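Local coordinates for protein soluble lytic murein transglycosylase (PDB 1QSA) that probably cleaves the beta-1,4-glycosidic bonds between N-acetylmuramic acid and N-acetylglucosamine in peptidoglycan, leaving a 1,6-anhydro bond in the muramic acid residue, at residues S548-N553 with S582-Y587. Numbering follows the deposited sequence.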
loop_
_atom_site.group_PDB
_atom_site.type_symbol
_atom_site.label_atom_id
_atom_site.label_comp_id
_atom_site.label_asym_id
_atom_site.label_seq_id
_atom_site.Cartn_x
_atom_site.Cartn_y
_atom_site.Cartn_z
ATOM N N SER A 548 -2.067 14.782 -16.439
ATOM C CA SER A 548 -0.815 14.040 -16.527
ATOM C C SER A 548 -0.566 13.167 -15.306
ATOM O O SER A 548 -0.038 12.067 -15.433
ATOM C CB SER A 548 0.386 14.964 -16.780
ATOM O OG SER A 548 0.466 15.966 -15.791
ATOM N N SER A 549 -0.970 13.645 -14.128
ATOM C CA SER A 549 -0.785 12.862 -12.915
ATOM C C SER A 549 -1.708 11.648 -12.965
ATOM O O SER A 549 -1.294 10.543 -12.668
ATOM C CB SER A 549 -1.054 13.707 -11.660
ATOM O OG SER A 549 -0.135 14.798 -11.586
ATOM N N ALA A 550 -2.962 11.869 -13.350
ATOM C CA ALA A 550 -3.910 10.773 -13.466
ATOM C C ALA A 550 -3.456 9.761 -14.523
ATOM O O ALA A 550 -3.552 8.551 -14.299
ATOM C CB ALA A 550 -5.302 11.311 -13.793
ATOM N N ALA A 551 -2.932 10.254 -15.641
ATOM C CA ALA A 551 -2.454 9.389 -16.726
ATOM C C ALA A 551 -1.203 8.603 -16.299
ATOM O O ALA A 551 -1.054 7.432 -16.646
ATOM C CB ALA A 551 -2.170 10.212 -17.997
ATOM N N TYR A 552 -0.327 9.218 -15.505
ATOM C CA TYR A 552 0.885 8.531 -15.056
ATOM C C TYR A 552 0.510 7.356 -14.152
ATOM O O TYR A 552 1.066 6.268 -14.272
ATOM C CB TYR A 552 1.812 9.508 -14.315
ATOM C CG TYR A 552 3.235 9.005 -14.127
ATOM C CD1 TYR A 552 3.582 8.219 -13.019
ATOM C CD2 TYR A 552 4.224 9.301 -15.070
ATOM C CE1 TYR A 552 4.887 7.732 -12.855
ATOM C CE2 TYR A 552 5.533 8.818 -14.920
ATOM C CZ TYR A 552 5.852 8.032 -13.811
ATOM O OH TYR A 552 7.130 7.526 -13.682
ATOM N N ASN A 553 -0.500 7.547 -13.314
ATOM C CA ASN A 553 -0.942 6.500 -12.383
ATOM C C ASN A 553 -1.883 5.437 -12.989
ATOM O O ASN A 553 -1.694 4.237 -12.762
ATOM C CB ASN A 553 -1.609 7.154 -11.158
ATOM C CG ASN A 553 -2.084 6.138 -10.124
ATOM O OD1 ASN A 553 -3.272 5.906 -9.982
ATOM N ND2 ASN A 553 -1.148 5.530 -9.404
ATOM N N SER A 582 -10.253 5.199 -6.417
ATOM C CA SER A 582 -9.799 5.833 -5.179
ATOM C C SER A 582 -8.288 6.047 -5.131
ATOM O O SER A 582 -7.833 7.075 -4.637
ATOM C CB SER A 582 -10.257 5.031 -3.954
ATOM O OG SER A 582 -9.821 3.691 -4.030
ATOM N N GLU A 583 -7.516 5.080 -5.645
ATOM C CA GLU A 583 -6.056 5.204 -5.647
ATOM C C GLU A 583 -5.596 6.398 -6.484
ATOM O O GLU A 583 -4.745 7.174 -6.055
ATOM C CB GLU A 583 -5.377 3.936 -6.188
ATOM C CG GLU A 583 -3.842 4.080 -6.326
ATOM C CD GLU A 583 -3.179 2.946 -7.121
ATOM O OE1 GLU A 583 -3.758 1.836 -7.196
ATOM O OE2 GLU A 583 -2.067 3.160 -7.669
ATOM N N THR A 584 -6.162 6.542 -7.677
ATOM C CA THR A 584 -5.781 7.635 -8.577
ATOM C C THR A 584 -6.241 8.991 -8.038
ATOM O O THR A 584 -5.555 10.003 -8.195
ATOM C CB THR A 584 -6.339 7.387 -9.982
ATOM O OG1 THR A 584 -5.966 6.061 -10.397
ATOM C CG2 THR A 584 -5.770 8.405 -10.975
ATOM N N ARG A 585 -7.433 9.024 -7.453
ATOM C CA ARG A 585 -7.946 10.265 -6.871
ATOM C C ARG A 585 -6.987 10.742 -5.769
ATOM O O ARG A 585 -6.595 11.915 -5.724
ATOM C CB ARG A 585 -9.345 10.018 -6.302
ATOM C CG ARG A 585 -10.042 11.262 -5.819
ATOM C CD ARG A 585 -11.497 10.961 -5.463
ATOM N NE ARG A 585 -11.665 9.995 -4.380
ATOM C CZ ARG A 585 -12.208 8.782 -4.509
ATOM N NH1 ARG A 585 -12.635 8.351 -5.686
ATOM N NH2 ARG A 585 -12.327 7.993 -3.452
ATOM N N GLY A 586 -6.580 9.820 -4.897
ATOM C CA GLY A 586 -5.657 10.171 -3.829
ATOM C C GLY A 586 -4.280 10.557 -4.360
ATOM O O GLY A 586 -3.622 11.460 -3.824
ATOM N N TYR A 587 -3.845 9.875 -5.413
ATOM C CA TYR A 587 -2.554 10.148 -6.055
ATOM C C TYR A 587 -2.521 11.593 -6.582
ATOM O O TYR A 587 -1.561 12.336 -6.342
ATOM C CB TYR A 587 -2.375 9.158 -7.213
ATOM C CG TYR A 587 -1.067 9.249 -7.969
ATOM C CD1 TYR A 587 -0.927 10.100 -9.065
ATOM C CD2 TYR A 587 0.016 8.452 -7.614
ATOM C CE1 TYR A 587 0.261 10.157 -9.796
ATOM C CE2 TYR A 587 1.216 8.494 -8.338
ATOM C CZ TYR A 587 1.327 9.348 -9.427
ATOM O OH TYR A 587 2.475 9.380 -10.177
#
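N553 joins two helices of the lysozyme-like catalytic domain through both ends of its amide. T584 OG1 donates to N553 OD1 at 2.7 Å, in the plane of the carbonyl and with a C=O...donor angle of 159°. N553 ND2 donates to E583 OE2 at 3.1 Å. This second bond is nearly straight at the hydrogen (166°) and meets the anti side of the carboxylate oxygen, well out of the carboxylate plane. Together the two bonds fix which way round the amide sits. CB of N553 points toward helix 582-601, and chi1 of -179° sets CG anti to the backbone N.

N553 also lies over one face of the Y587 ring. N553 CB makes a CH-pi contact 3.7 Å from the centroid of the Y587 ring, and ND2 of N553 sits above the same face, 3.6 Å from Y587 CD2. The amide plane is tilted modestly from the ring plane. Y587 OH hydrogen-bonds E478, the predicted catalytic residue, so the contact borders the probable active site. N553 packs against Y587 and so probably belongs to the second shell around E478. Y552 lies beside that hydroxyl, its CD1 3.3 Å from Y587 OH, while its own OH bonds to M495 O.

One turn before N553, S549 O approaches Y587 CE1. Where the backbones come nearest, the T584 methyl CG2 packs 3.9 Å from A550 CA.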